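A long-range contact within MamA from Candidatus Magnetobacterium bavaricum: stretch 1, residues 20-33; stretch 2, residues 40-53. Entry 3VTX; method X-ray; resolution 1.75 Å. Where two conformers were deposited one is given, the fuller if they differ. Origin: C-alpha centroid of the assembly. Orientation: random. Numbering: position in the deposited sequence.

Stretch 1 20-33: DFDGAIRAYKKVLK
Stretch 2 (40-53) ETLLKLGKTYMDIG

Two helices of one chain, 21-33 and 40-51, pack as a nearly antiparallel pair: their N-to-C directions differ by 153°, their axes approach to 9.7 Å, and 751 Å² is buried between the stretches, both sides summed. Both hold helical phi/psi near -63/-42. The register is fixed by two CA pairs, Y28 CA to T41 CA at 6.2 Å and F21 CA to T48 CA at 6.7 Å. D20 (chi1 t) precedes the first helix and caps it, G23 N donating to D20 OD1 at 2.9 Å; a CB on G23 would clash with D20 OD2.

Along the second helix, T41 (m) comes first and points toward its partner. Its CG2 lies 3.4 Å from Y28 O and 3.7 Å from L32 CG, while OG1 lies 3.5 Å from V31 CG1; this is also where the two backbones pass closely, at the Y28-T41 pair of the register. L42 (m, t) starts away, yet its end returns, CD2 reaching L32 CD1 (L32 m, t) at 3.8 Å.

K44 (m, t, t, t) contributes its base: CB covers a face of the Y28 ring, 4.1 Å from the centroid, and the chain then leads away, NZ forming a salt bridge with E40 OE2 at 3.5 Å. Y28 (m, chi2 -39°) is a knob among T41, K44, L45 and T48, and its OH is hydrogen-bonded elsewhere in the structure.

L45 (t, p) is the answering knob, seated among I25, Y28, K29 and L32. It starts sideways and its end turns in, CD1 meeting I25 CG1 at 3.8 Å and CD2 meeting L32 CD1 at 3.7 Å.

T48 (m) fills a third hole, formed by F21, A24, I25 and Y28. Its OG1 donates to K44 O at 2.8 Å, satisfying the hydroxyl within its own helix, and CG2 packs 3.8 Å from both I25 CG1 and F21 CD1, the latter at the ring edge.

Y49 (m, chi2 -61°) turns a ring face to I25 (m, t), whose CD1 sits 4.0 Å from the centroid. K29, with chi1 m and the rest t, extends along the flank so that NZ donates a weak hydrogen bond to Y49 OH at 3.3 Å, the sole hydrogen bond across the contact.

D51 (m) brings OD2 to 3.8 Å from F21 CE1. I52 (p, t), at phi/psi -101/13, leaves helical geometry and closes this end: CG2 lies over a face of the F21 ring (m, chi2 -70°), 3.3 Å from F21 CD2, and CD1 reaches I25 CD1 at 4.1 Å. G53 follows with positive phi, 77/34, a conformation that favours glycine.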

# COMPACT_ATOMS: atom_id res chain seq x y z
N ASP A 20 -12.19 -8.72 16.73
CA ASP A 20 -13.40 -7.91 17.14
C ASP A 20 -13.18 -6.47 16.72
O ASP A 20 -12.85 -5.58 17.50
CB ASP A 20 -13.67 -8.03 18.63
CG ASP A 20 -14.85 -7.21 19.10
OD1 ASP A 20 -15.62 -6.66 18.24
OD2 ASP A 20 -14.97 -7.01 20.34
N PHE A 21 -13.31 -6.27 15.42
CA PHE A 21 -13.02 -5.00 14.87
C PHE A 21 -14.02 -3.89 15.35
O PHE A 21 -13.58 -2.75 15.53
CB PHE A 21 -12.97 -5.04 13.34
CG PHE A 21 -11.87 -5.91 12.82
CD1 PHE A 21 -10.58 -5.56 12.97
CD2 PHE A 21 -12.17 -7.15 12.28
CE1 PHE A 21 -9.53 -6.40 12.57
CE2 PHE A 21 -11.11 -7.98 11.81
CZ PHE A 21 -9.81 -7.59 11.97
N ASP A 22 -15.31 -4.22 15.48
CA ASP A 22 -16.26 -3.21 16.06
C ASP A 22 -15.86 -2.76 17.45
O ASP A 22 -15.78 -1.55 17.77
CB ASP A 22 -17.66 -3.75 16.03
CG ASP A 22 -18.67 -2.70 16.50
OD1 ASP A 22 -19.07 -1.83 15.68
OD2 ASP A 22 -18.97 -2.68 17.70
N GLY A 23 -15.51 -3.72 18.32
CA GLY A 23 -14.99 -3.35 19.65
C GLY A 23 -13.71 -2.51 19.66
O GLY A 23 -13.58 -1.60 20.47
N ALA A 24 -12.78 -2.86 18.79
CA ALA A 24 -11.50 -2.17 18.68
C ALA A 24 -11.82 -0.74 18.29
O ALA A 24 -11.30 0.18 18.86
CB ALA A 24 -10.60 -2.83 17.66
N ILE A 25 -12.66 -0.52 17.26
CA ILE A 25 -13.04 0.82 16.84
C ILE A 25 -13.72 1.64 17.95
O ILE A 25 -13.43 2.81 18.14
CB ILE A 25 -14.00 0.71 15.64
CG1 ILE A 25 -13.17 0.29 14.38
CG2 ILE A 25 -14.66 2.05 15.34
CD1 ILE A 25 -13.98 -0.28 13.20
N ARG A 26 -14.62 1.00 18.69
CA ARG A 26 -15.24 1.65 19.84
C ARG A 26 -14.22 2.16 20.85
O ARG A 26 -14.33 3.30 21.31
CB ARG A 26 -16.30 0.77 20.50
CG ARG A 26 -17.52 0.72 19.67
CD ARG A 26 -18.70 -0.04 20.32
NE ARG A 26 -18.57 -1.46 20.11
CZ ARG A 26 -18.24 -2.36 21.01
NH1 ARG A 26 -18.21 -3.63 20.65
NH2 ARG A 26 -18.04 -2.00 22.24
N ALA A 27 -13.27 1.32 21.20
CA ALA A 27 -12.26 1.71 22.14
C ALA A 27 -11.36 2.87 21.64
O ALA A 27 -11.13 3.85 22.35
CB ALA A 27 -11.42 0.48 22.52
N TYR A 28 -10.99 2.87 20.34
CA TYR A 28 -10.15 3.90 19.80
C TYR A 28 -10.89 5.20 19.66
O TYR A 28 -10.34 6.30 19.97
CB TYR A 28 -9.60 3.40 18.46
CG TYR A 28 -8.63 2.21 18.47
CD1 TYR A 28 -7.65 2.04 19.44
CD2 TYR A 28 -8.63 1.29 17.43
CE1 TYR A 28 -6.82 0.96 19.42
CE2 TYR A 28 -7.72 0.26 17.37
CZ TYR A 28 -6.81 0.11 18.37
OH TYR A 28 -5.93 -0.91 18.28
N LYS A 29 -12.19 5.11 19.33
CA LYS A 29 -13.02 6.26 19.27
C LYS A 29 -13.16 6.93 20.66
O LYS A 29 -13.26 8.18 20.74
CB LYS A 29 -14.35 6.01 18.65
CG LYS A 29 -14.36 5.81 17.10
CD LYS A 29 -15.70 5.53 16.54
CE LYS A 29 -15.72 5.42 15.05
NZ LYS A 29 -17.10 5.09 14.60
N LYS A 30 -13.21 6.09 21.69
CA LYS A 30 -13.35 6.58 23.08
C LYS A 30 -12.03 7.36 23.43
O LYS A 30 -12.12 8.48 23.94
CB LYS A 30 -13.59 5.44 24.01
CG LYS A 30 -13.75 5.93 25.53
CD LYS A 30 -14.68 5.07 26.37
CE LYS A 30 -15.10 5.80 27.69
NZ LYS A 30 -15.68 7.16 27.34
N VAL A 31 -10.89 6.80 23.06
CA VAL A 31 -9.60 7.50 23.22
C VAL A 31 -9.66 8.88 22.59
O VAL A 31 -9.26 9.90 23.19
CB VAL A 31 -8.45 6.72 22.69
CG1 VAL A 31 -7.13 7.58 22.70
CG2 VAL A 31 -8.24 5.44 23.41
N LEU A 32 -10.16 8.93 21.34
CA LEU A 32 -10.15 10.12 20.53
C LEU A 32 -11.18 11.15 20.95
O LEU A 32 -11.02 12.32 20.63
CB LEU A 32 -10.31 9.75 19.04
CG LEU A 32 -9.11 9.00 18.46
CD1 LEU A 32 -9.40 8.41 17.02
CD2 LEU A 32 -7.82 9.90 18.36
N LYS A 33 -12.23 10.72 21.66
CA LYS A 33 -13.24 11.65 22.21
C LYS A 33 -12.55 12.58 23.23
O LYS A 33 -12.82 13.77 23.23
CB LYS A 33 -14.39 10.92 22.97
CG LYS A 33 -15.39 10.08 22.18
CD LYS A 33 -16.33 9.34 23.23
CE LYS A 33 -17.38 8.35 22.68
NZ LYS A 33 -16.92 7.26 21.73
N GLU A 40 -1.07 8.20 17.70
CA GLU A 40 -0.87 6.75 17.72
C GLU A 40 -2.25 6.04 17.50
O GLU A 40 -2.35 5.03 16.73
CB GLU A 40 -0.35 6.31 19.07
CG GLU A 40 -0.16 4.86 19.19
CD GLU A 40 0.67 4.41 20.38
OE1 GLU A 40 0.87 5.23 21.30
OE2 GLU A 40 1.10 3.22 20.36
N THR A 41 -3.26 6.59 18.17
CA THR A 41 -4.67 6.13 18.03
C THR A 41 -5.27 6.40 16.67
O THR A 41 -5.95 5.52 16.13
CB THR A 41 -5.54 6.63 19.17
OG1 THR A 41 -4.90 6.19 20.38
CG2 THR A 41 -7.04 5.99 19.17
N LEU A 42 -5.01 7.55 16.11
CA LEU A 42 -5.48 7.86 14.76
C LEU A 42 -4.95 6.86 13.75
O LEU A 42 -5.73 6.34 12.92
CB LEU A 42 -5.14 9.29 14.35
CG LEU A 42 -5.98 10.37 14.95
CD1 LEU A 42 -5.33 11.79 14.77
CD2 LEU A 42 -7.46 10.40 14.47
N LEU A 43 -3.69 6.47 13.86
CA LEU A 43 -3.10 5.52 12.92
C LEU A 43 -3.70 4.13 13.16
O LEU A 43 -4.00 3.41 12.25
CB LEU A 43 -1.58 5.48 13.08
CG LEU A 43 -0.90 4.56 12.10
CD1 LEU A 43 -1.24 4.86 10.62
CD2 LEU A 43 0.66 4.68 12.36
N LYS A 44 -3.86 3.73 14.42
CA LYS A 44 -4.45 2.45 14.71
C LYS A 44 -5.90 2.36 14.26
O LYS A 44 -6.26 1.28 13.69
CB LYS A 44 -4.37 2.10 16.21
CG LYS A 44 -2.97 1.61 16.63
CD LYS A 44 -2.86 1.66 18.18
CE LYS A 44 -1.52 0.96 18.62
NZ LYS A 44 -1.51 0.86 20.08
N LEU A 45 -6.67 3.43 14.45
CA LEU A 45 -8.10 3.41 13.98
C LEU A 45 -8.13 3.32 12.45
O LEU A 45 -8.89 2.56 11.86
CB LEU A 45 -8.88 4.59 14.51
CG LEU A 45 -10.33 4.75 14.12
CD1 LEU A 45 -11.07 3.45 14.54
CD2 LEU A 45 -10.91 6.00 14.69
N GLY A 46 -7.27 4.08 11.80
CA GLY A 46 -7.14 3.99 10.33
C GLY A 46 -6.83 2.57 9.90
O GLY A 46 -7.44 2.03 8.99
N LYS A 47 -5.82 1.96 10.54
CA LYS A 47 -5.44 0.60 10.16
C LYS A 47 -6.56 -0.44 10.38
O LYS A 47 -6.66 -1.41 9.60
CB LYS A 47 -4.21 0.18 10.92
CG LYS A 47 -2.94 0.82 10.54
CD LYS A 47 -1.81 0.37 11.43
CE LYS A 47 -0.48 0.91 10.90
NZ LYS A 47 0.69 0.56 11.83
N THR A 48 -7.35 -0.24 11.44
CA THR A 48 -8.46 -1.12 11.76
C THR A 48 -9.52 -1.04 10.65
O THR A 48 -10.00 -2.07 10.23
CB THR A 48 -9.05 -0.86 13.09
OG1 THR A 48 -8.02 -0.91 14.10
CG2 THR A 48 -10.18 -1.85 13.44
N TYR A 49 -9.84 0.17 10.20
CA TYR A 49 -10.77 0.29 9.13
C TYR A 49 -10.20 -0.32 7.85
O TYR A 49 -10.92 -0.87 7.05
CB TYR A 49 -11.20 1.77 8.95
CG TYR A 49 -12.32 2.23 9.87
CD1 TYR A 49 -13.58 1.61 9.83
CD2 TYR A 49 -12.14 3.31 10.73
CE1 TYR A 49 -14.64 2.08 10.55
CE2 TYR A 49 -13.19 3.76 11.54
CZ TYR A 49 -14.43 3.12 11.45
OH TYR A 49 -15.46 3.60 12.21
N MET A 50 -8.89 -0.23 7.61
CA MET A 50 -8.31 -0.87 6.41
C MET A 50 -8.44 -2.38 6.52
O MET A 50 -8.73 -3.01 5.51
CB MET A 50 -6.85 -0.47 6.21
CG MET A 50 -6.63 1.00 5.90
SD MET A 50 -7.43 1.62 4.43
CE MET A 50 -6.31 0.87 3.13
N ASP A 51 -8.28 -2.93 7.71
CA ASP A 51 -8.38 -4.37 7.98
C ASP A 51 -9.74 -4.93 7.55
O ASP A 51 -9.86 -6.06 7.05
CB ASP A 51 -8.15 -4.71 9.45
CG ASP A 51 -6.67 -4.69 9.89
OD1 ASP A 51 -5.75 -4.73 9.05
OD2 ASP A 51 -6.51 -4.64 11.14
N ILE A 52 -10.78 -4.13 7.73
CA ILE A 52 -12.10 -4.59 7.33
C ILE A 52 -12.63 -4.06 6.02
O ILE A 52 -13.79 -4.29 5.66
CB ILE A 52 -13.05 -4.39 8.45
CG1 ILE A 52 -13.05 -2.93 8.84
CG2 ILE A 52 -12.56 -5.28 9.62
CD1 ILE A 52 -13.92 -2.62 9.87
N GLY A 53 -11.76 -3.46 5.24
CA GLY A 53 -12.01 -3.07 3.90
C GLY A 53 -12.85 -1.82 3.77
O GLY A 53 -13.61 -1.69 2.87